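Local coordinates for protein FACT complex subunit SPT16 (Ashbya gossypii, PDB 6A8M) that probably serves, within the FACT complex, as a histone chaperone that destabilizes and restores nucleosomes, represented here by its N-terminal peptidase-like region, at residues 188-191 against 192-195; 90-93 against 94-98; 46-49 against 50-53. One frame throughout, in Å; residues are numbered along the deposited sequence.

Contact 1: residues 188-191 against 192-195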
# COMPACT_ATOMS: atom_id res chain seq x y z
N SER A 188 8.22 -3.40 -8.38
CA SER A 188 8.29 -2.38 -7.33
C SER A 188 9.35 -2.73 -6.30
O SER A 188 10.15 -1.86 -5.90
CB SER A 188 6.93 -2.27 -6.66
OG SER A 188 6.99 -1.32 -5.61
N SER A 189 9.36 -3.98 -5.84
CA SER A 189 10.30 -4.41 -4.81
C SER A 189 11.74 -4.30 -5.30
O SER A 189 12.64 -3.89 -4.55
CB SER A 189 10.01 -5.84 -4.36
OG SER A 189 8.76 -5.92 -3.67
N ARG A 190 11.99 -4.67 -6.57
CA ARG A 190 13.34 -4.52 -7.08
C ARG A 190 13.71 -3.04 -7.16
O ARG A 190 14.84 -2.67 -6.88
CB ARG A 190 13.50 -5.19 -8.44
CG ARG A 190 14.96 -5.18 -8.95
CD ARG A 190 15.82 -6.12 -8.16
NE ARG A 190 15.42 -7.51 -8.39
CZ ARG A 190 15.73 -8.22 -9.47
NH1 ARG A 190 16.47 -7.69 -10.44
NH2 ARG A 190 15.31 -9.47 -9.59
N GLY A 191 12.73 -2.19 -7.49
CA GLY A 191 12.97 -0.75 -7.38
C GLY A 191 13.35 -0.33 -5.97
O GLY A 191 14.31 0.42 -5.78
N SER A 192 12.62 -0.83 -4.96
CA SER A 192 12.99 -0.50 -3.58
C SER A 192 14.41 -0.93 -3.28
O SER A 192 15.16 -0.19 -2.61
CB SER A 192 12.01 -1.15 -2.61
OG SER A 192 10.75 -0.50 -2.68
N ASP A 193 14.80 -2.14 -3.70
CA ASP A 193 16.17 -2.60 -3.57
C ASP A 193 17.17 -1.60 -4.14
O ASP A 193 18.19 -1.31 -3.52
CB ASP A 193 16.37 -3.93 -4.31
CG ASP A 193 15.85 -5.15 -3.56
OD1 ASP A 193 15.53 -5.05 -2.36
OD2 ASP A 193 15.78 -6.21 -4.22
N LYS A 194 16.91 -1.09 -5.36
CA LYS A 194 17.87 -0.20 -6.00
C LYS A 194 18.05 1.08 -5.21
O LYS A 194 19.17 1.60 -5.10
CB LYS A 194 17.41 0.16 -7.41
CG LYS A 194 17.39 -1.00 -8.37
CD LYS A 194 18.77 -1.59 -8.49
CE LYS A 194 18.90 -2.30 -9.79
NZ LYS A 194 20.32 -2.73 -9.98
N PHE A 195 16.96 1.64 -4.71
CA PHE A 195 17.04 2.87 -3.94
C PHE A 195 17.63 2.64 -2.55
O PHE A 195 18.34 3.52 -2.04
CB PHE A 195 15.66 3.54 -3.89
CG PHE A 195 15.32 4.21 -5.18
CD1 PHE A 195 15.88 5.44 -5.48
CD2 PHE A 195 14.54 3.59 -6.13
CE1 PHE A 195 15.64 6.06 -6.71
CE2 PHE A 195 14.29 4.20 -7.35
CZ PHE A 195 14.83 5.43 -7.64
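In helix 179-208, which packs on the beta-sheet of the M24 peptidase-like (pita-bread) fold, residues S188 to F195 form two consecutive turns. The N-H groups of S192, D193, K194 and F195 bond in alpha-helical fashion to the carbonyls of S188, S189, R190 and G191; the shortest of these bonds, S192 N to S188 O, is 2.8 Å. On one flank the R190 chain leaves with CG anti to its own N (chi1 -174°), and the bends at chi2 and chi3 carry CD across the D193 carboxylate, 3.9 Å from D193 OD2. The guanidinium and carboxylate planes are only 13° apart, yet R190 NE stays 4.4 Å from D193 OD2, too far for a salt bridge, and any attraction is probably modest. Both groups are held more firmly elsewhere: E238 forms salt bridges with R190 and with K194, while the two carboxylate oxygens of D193 accept the backbone N-H groups of N433 and Y434. The hydroxyls of S188 and S192 both hydrogen-bond to S300 OG on strand 298-308. F195 meets W256 edge-to-face, and nearer its own helix the edge of its ring reaches G191, with CD2 3.2 Å from G191 O, near the ring plane.

Contact 2: residues 90-93 against 94-98; sequences AQMN and KKLEN
M92 and L96, one turn apart at the C-terminal end of helix 79-95, make the apolar part of the contact. M92 sends CG out anti to its backbone N (chi1 -167°), and L96 CD1 packs against it, with 3.7 Å between M92 CG and L96 CD1. Both side chains lean on helix 9-22, M92 against F9 and F12 and L96 against L17. Backbone bonding follows the alpha-helical pattern to the end of the helix: K94 N donates to A90 O, K95 N to Q91 O and L96 N to M92 O, the last at 2.9 Å, although L96 itself has already left helical backbone angles. A side-chain hydrogen bond, N93 OD1 accepting I102 N, ties the helix to strand 101-106 in the beta-alpha-beta crossover from strand 72-77. Of the charged groups, K95 NZ forms a salt bridge with E13, so helix 9-22 is met by a charge pair as well as by apolar groups. The K94 chain, bent at chi2 and chi3, forms a salt bridge at the exposed surface, K94 NZ to E97 OE2 at 3.1 Å, on the syn side of the carboxylate but 29° out of its plane. This pair links the last helical turn to the residues after it, and its charges would partly offset each other.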
# COMPACT_ATOMS: atom_id res chain seq x y z
N ALA A 90 -19.32 -2.29 -23.86
CA ALA A 90 -20.29 -2.86 -24.79
C ALA A 90 -20.05 -4.35 -24.96
O ALA A 90 -21.01 -5.13 -25.02
CB ALA A 90 -20.22 -2.14 -26.14
N GLN A 91 -18.78 -4.75 -25.04
CA GLN A 91 -18.45 -6.17 -25.16
C GLN A 91 -18.85 -6.93 -23.91
O GLN A 91 -19.42 -8.02 -24.00
CB GLN A 91 -16.96 -6.33 -25.45
CG GLN A 91 -16.43 -7.75 -25.30
CD GLN A 91 -15.03 -7.90 -25.89
OE1 GLN A 91 -14.52 -6.99 -26.55
NE2 GLN A 91 -14.40 -9.05 -25.65
N MET A 92 -18.53 -6.38 -22.73
CA MET A 92 -18.94 -7.02 -21.49
C MET A 92 -20.45 -7.12 -21.40
O MET A 92 -20.99 -8.16 -21.04
CB MET A 92 -18.36 -6.24 -20.31
CG MET A 92 -18.45 -6.96 -18.97
SD MET A 92 -17.50 -6.10 -17.70
CE MET A 92 -16.24 -5.37 -18.70
N ASN A 93 -21.16 -6.04 -21.75
CA ASN A 93 -22.61 -6.06 -21.69
C ASN A 93 -23.21 -7.13 -22.58
O ASN A 93 -24.20 -7.78 -22.22
CB ASN A 93 -23.18 -4.69 -22.07
CG ASN A 93 -23.15 -3.72 -20.93
OD1 ASN A 93 -22.90 -4.10 -19.78
ND2 ASN A 93 -23.42 -2.45 -21.23
N LYS A 94 -22.64 -7.32 -23.78
CA LYS A 94 -23.19 -8.33 -24.67
C LYS A 94 -23.05 -9.72 -24.06
O LYS A 94 -23.98 -10.53 -24.14
CB LYS A 94 -22.50 -8.27 -26.03
CG LYS A 94 -22.93 -9.38 -26.98
CD LYS A 94 -24.44 -9.38 -27.23
CE LYS A 94 -24.86 -8.29 -28.21
NZ LYS A 94 -26.31 -8.38 -28.56
N LYS A 95 -21.92 -9.99 -23.41
CA LYS A 95 -21.72 -11.29 -22.79
C LYS A 95 -22.65 -11.50 -21.60
O LYS A 95 -23.23 -12.58 -21.44
CB LYS A 95 -20.27 -11.46 -22.35
CG LYS A 95 -20.02 -12.78 -21.68
CD LYS A 95 -18.56 -13.15 -21.71
CE LYS A 95 -17.78 -12.31 -20.76
NZ LYS A 95 -16.61 -13.08 -20.23
N LEU A 96 -22.80 -10.47 -20.76
CA LEU A 96 -23.57 -10.57 -19.52
C LEU A 96 -24.98 -10.03 -19.68
O LEU A 96 -25.54 -9.45 -18.75
CB LEU A 96 -22.83 -9.85 -18.40
CG LEU A 96 -21.38 -10.31 -18.24
CD1 LEU A 96 -20.63 -9.46 -17.23
CD2 LEU A 96 -21.34 -11.78 -17.86
N GLU A 97 -25.58 -10.24 -20.86
CA GLU A 97 -26.82 -9.56 -21.21
C GLU A 97 -27.95 -9.86 -20.23
O GLU A 97 -28.80 -9.00 -19.98
CB GLU A 97 -27.23 -9.93 -22.64
CG GLU A 97 -27.76 -8.78 -23.47
CD GLU A 97 -27.95 -9.15 -24.94
OE1 GLU A 97 -28.32 -10.32 -25.21
OE2 GLU A 97 -27.72 -8.29 -25.81
N ASN A 98 -27.99 -11.07 -19.67
CA ASN A 98 -29.07 -11.46 -18.78
C ASN A 98 -28.61 -11.57 -17.32
O ASN A 98 -29.19 -12.32 -16.54
CB ASN A 98 -29.71 -12.76 -19.24

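Contact 3: residues 46-49 against 50-53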
# COMPACT_ATOMS: atom_id res chain seq x y z
N TYR A 46 -3.89 7.01 -1.28
CA TYR A 46 -4.37 5.73 -0.77
C TYR A 46 -5.80 5.80 -0.25
O TYR A 46 -6.19 4.97 0.58
CB TYR A 46 -3.44 5.19 0.32
CG TYR A 46 -2.00 5.07 -0.17
CD1 TYR A 46 -1.69 4.28 -1.26
CD2 TYR A 46 -0.97 5.78 0.44
CE1 TYR A 46 -0.37 4.18 -1.74
CE2 TYR A 46 0.34 5.67 -0.02
CZ TYR A 46 0.63 4.89 -1.09
OH TYR A 46 1.93 4.81 -1.53
N GLN A 47 -6.59 6.77 -0.71
CA GLN A 47 -8.01 6.78 -0.37
C GLN A 47 -8.71 5.59 -1.04
O GLN A 47 -8.31 5.12 -2.10
CB GLN A 47 -8.68 8.09 -0.78
CG GLN A 47 -8.10 9.32 -0.04
CD GLN A 47 -9.01 10.53 -0.07
OE1 GLN A 47 -9.72 10.79 0.90
NE2 GLN A 47 -8.99 11.27 -1.18
N LYS A 48 -9.76 5.09 -0.38
CA LYS A 48 -10.34 3.84 -0.84
C LYS A 48 -10.88 3.96 -2.25
O LYS A 48 -10.80 3.02 -3.04
CB LYS A 48 -11.44 3.38 0.12
CG LYS A 48 -10.94 3.17 1.53
CD LYS A 48 -9.89 2.08 1.60
CE LYS A 48 -9.24 2.06 3.01
NZ LYS A 48 -10.24 2.00 4.12
N THR A 49 -11.45 5.12 -2.58
CA THR A 49 -12.04 5.26 -3.91
C THR A 49 -10.96 5.29 -4.98
O THR A 49 -11.12 4.69 -6.05
CB THR A 49 -12.91 6.51 -3.97
OG1 THR A 49 -13.93 6.40 -2.98
CG2 THR A 49 -13.55 6.63 -5.33
N THR A 50 -9.84 5.96 -4.69
CA THR A 50 -8.71 5.95 -5.61
C THR A 50 -8.14 4.55 -5.76
O THR A 50 -7.82 4.12 -6.87
CB THR A 50 -7.63 6.91 -5.12
OG1 THR A 50 -8.16 8.24 -5.09
CG2 THR A 50 -6.38 6.86 -6.05
N ILE A 51 -8.00 3.82 -4.64
CA ILE A 51 -7.54 2.44 -4.73
C ILE A 51 -8.49 1.63 -5.61
O ILE A 51 -8.07 0.89 -6.50
CB ILE A 51 -7.41 1.83 -3.33
CG1 ILE A 51 -6.32 2.55 -2.54
CG2 ILE A 51 -7.08 0.34 -3.41
CD1 ILE A 51 -6.33 2.18 -1.05
N LEU A 52 -9.81 1.80 -5.39
CA LEU A 52 -10.79 1.07 -6.18
C LEU A 52 -10.61 1.36 -7.67
O LEU A 52 -10.65 0.43 -8.50
CB LEU A 52 -12.20 1.43 -5.71
CG LEU A 52 -13.33 0.73 -6.48
CD1 LEU A 52 -13.38 -0.77 -6.18
CD2 LEU A 52 -14.61 1.41 -6.08
N HIS A 53 -10.38 2.63 -8.04
CA HIS A 53 -10.14 2.95 -9.45
C HIS A 53 -8.90 2.25 -9.96
O HIS A 53 -8.91 1.67 -11.05
CB HIS A 53 -10.00 4.45 -9.66
CG HIS A 53 -11.31 5.17 -9.64
ND1 HIS A 53 -11.56 6.27 -10.43
CD2 HIS A 53 -12.44 4.95 -8.93
CE1 HIS A 53 -12.79 6.70 -10.22
NE2 HIS A 53 -13.34 5.92 -9.30
O HOH W 1 -7.25 10.48 -3.67
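The backbone turns from an extended Q47 (psi 149°), at the N-cap position, into helix 48-57, where I51, L52 and H53 donate their N-H groups to the carbonyls of Q47, K48 and T49; I51 N meets Q47 O at 2.9 Å in a nearly straight bond (170°). I51 reaches back over this first turn, its CD1 lying 3.2 Å from Y46 O and its CG1 3.3 Å from Q47 O. A water bridges the polar flank: it accepts from Q47 NE2 at 3.1 Å and donates to T50 OG1 at 2.8 Å. The Q47 amide is also held through OE1 by S139 N, and T50 OG1 has Y140 and E60 as further partners. The helix belongs to the N-terminal lobe of Spt16, where T49 and L52 pack on strand 32-37, and D138 accepts the N-H groups of K48 and T49 at its start. The T49 and H53 side chains run next to each other in the same direction, T49 CG2 4.0 Å from H53 NE2. With CG beside its backbone N (chi1 -77°), the imidazole leans back to the preceding turn, CD2 3.2 Å from T49 O. A leucine in place of H53 would probably leave F61 N without its acceptor, since ND1 is the atom that F61 N bonds. The H53 side chain also touches L37 on strand 32-37 and T64 and I66 on strand 64-68.

Overall arrangement
All three contacts are local, between neighbouring turns of a helix or at its ends: contact 1 within a helix, contact 2 at a C-terminal end, contact 3 at an N-terminal end. Contacts 2 and 3 belong to the N-terminal lobe, with centres about 26 Å apart, whereas contact 1 sits in the peptidase-like part; it lies about 41 Å, centre to centre, from contact 2, which is out at the surface. Contact 3 stands between them: its nearest atoms are about 9 Å from contact 1 and about 13 Å from contact 2. It also reaches across to the peptidase-like part, since Y46 OH bonds A257 O, next in sequence to the W256 that meets F195 of contact 1, and I51 touches E372.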